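Local coordinates for cytolethal distending toxin protein B (Haemophilus ducreyi, PDB 1SR4), which forms the DNase I-like catalytic subunit of a tripartite bacterial genotoxin, damaging host-cell DNA, with CdtA and CdtC probably delivering it, at the interface of chains B and A. Residues are numbered along the deposited sequence; one frame, centred on the assembly and turned at random. Chains: chain A, cytolethal distending toxin protein B; chain B, Cytolethal distending toxin subunit A.

The interface of chains B and A. Residues chain B 205; chain A 28, 73-75.
B:Val205, in the C-terminal tail of CdtA, lies against the CdtB loop A:Leu73 to A:Thr75, which follows strand 67-72, and meets A:Arg28 from helix 20-31. The patch is a small part of the CdtA-CdtB interface within the heterotrimeric toxin. A water joins the two chains here. The O of water 1 sits 2.7 Å from the backbone carbonyl O of B:Val205. The same water O is 2.9 Å from the carbonyl O of A:Gly74. The guanidinium NH2 of A:Arg28 points an N-H at this water almost straight, 170° at the hydrogen. The water lies at the edge of the guanidinium, in its plane. B:Val205 O comes within 3.1 Å of A:Gly74 O, an unfavourable close contact between two acceptors. The water may ease it by giving a hydrogen to each, though at least one such bond would be bent. The arginine chain is bent at chi3 (74°), and its side chain and that of B:Val205 approach from opposite directions. Here the methyl CG2 of B:Val205 packs 3.5 Å from A:Arg28 NH2. The valine CB also rests 3.8 Å from the carbonyl O of A:Leu73. On the other flank, A:Thr75 turns its methyl, rather than its hydroxyl, to the tail. Its chi1 of 63° sets CG2 beside the backbone N and anti to the carbonyl carbon, where CG2 touches CA of B:Val205 at 3.6 Å.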
loop_
_atom_site.group_PDB
_atom_site.type_symbol
_atom_site.label_atom_id
_atom_site.label_comp_id
_atom_site.label_asym_id
_atom_site.label_seq_id
_atom_site.Cartn_x
_atom_site.Cartn_y
_atom_site.Cartn_z
ATOM N N VAL B 205 -15.961 6.331 -0.467
ATOM C CA VAL B 205 -15.325 7.594 -0.796
ATOM C C VAL B 205 -15.163 7.810 -2.292
ATOM O O VAL B 205 -14.397 8.669 -2.713
ATOM C CB VAL B 205 -13.936 7.716 -0.124
ATOM C CG1 VAL B 205 -14.091 7.755 1.371
ATOM C CG2 VAL B 205 -13.041 6.547 -0.537
ATOM N N ARG A 28 -4.111 4.819 -2.717
ATOM C CA ARG A 28 -5.046 5.504 -1.830
ATOM C C ARG A 28 -4.725 5.211 -0.364
ATOM O O ARG A 28 -4.755 6.101 0.473
ATOM C CB ARG A 28 -6.490 5.087 -2.128
ATOM C CG ARG A 28 -6.944 5.395 -3.552
ATOM C CD ARG A 28 -8.388 4.951 -3.790
ATOM N NE ARG A 28 -9.295 5.850 -3.118
ATOM C CZ ARG A 28 -10.062 6.733 -3.731
ATOM N NH1 ARG A 28 -10.058 6.834 -5.048
ATOM N NH2 ARG A 28 -10.791 7.550 -3.008
ATOM N N LEU A 73 -9.261 12.181 -3.427
ATOM C CA LEU A 73 -9.285 10.900 -2.715
ATOM C C LEU A 73 -10.583 10.753 -1.914
ATOM O O LEU A 73 -10.872 9.685 -1.365
ATOM C CB LEU A 73 -8.086 10.801 -1.759
ATOM C CG LEU A 73 -6.686 10.920 -2.372
ATOM C CD1 LEU A 73 -5.654 11.073 -1.255
ATOM C CD2 LEU A 73 -6.380 9.691 -3.223
ATOM N N GLY A 74 -11.343 11.838 -1.824
ATOM C CA GLY A 74 -12.599 11.790 -1.110
ATOM C C GLY A 74 -13.769 11.884 -2.073
ATOM O O GLY A 74 -13.626 11.625 -3.274
ATOM N N THR A 75 -14.934 12.251 -1.545
ATOM C CA THR A 75 -16.153 12.389 -2.336
ATOM C C THR A 75 -16.284 13.824 -2.875
ATOM O O THR A 75 -15.500 14.700 -2.520
ATOM C CB THR A 75 -17.397 12.078 -1.460
ATOM O OG1 THR A 75 -17.482 13.040 -0.398
ATOM C CG2 THR A 75 -17.276 10.674 -0.833
HETATM O O HOH W 1 -12.485 9.301 -4.537
#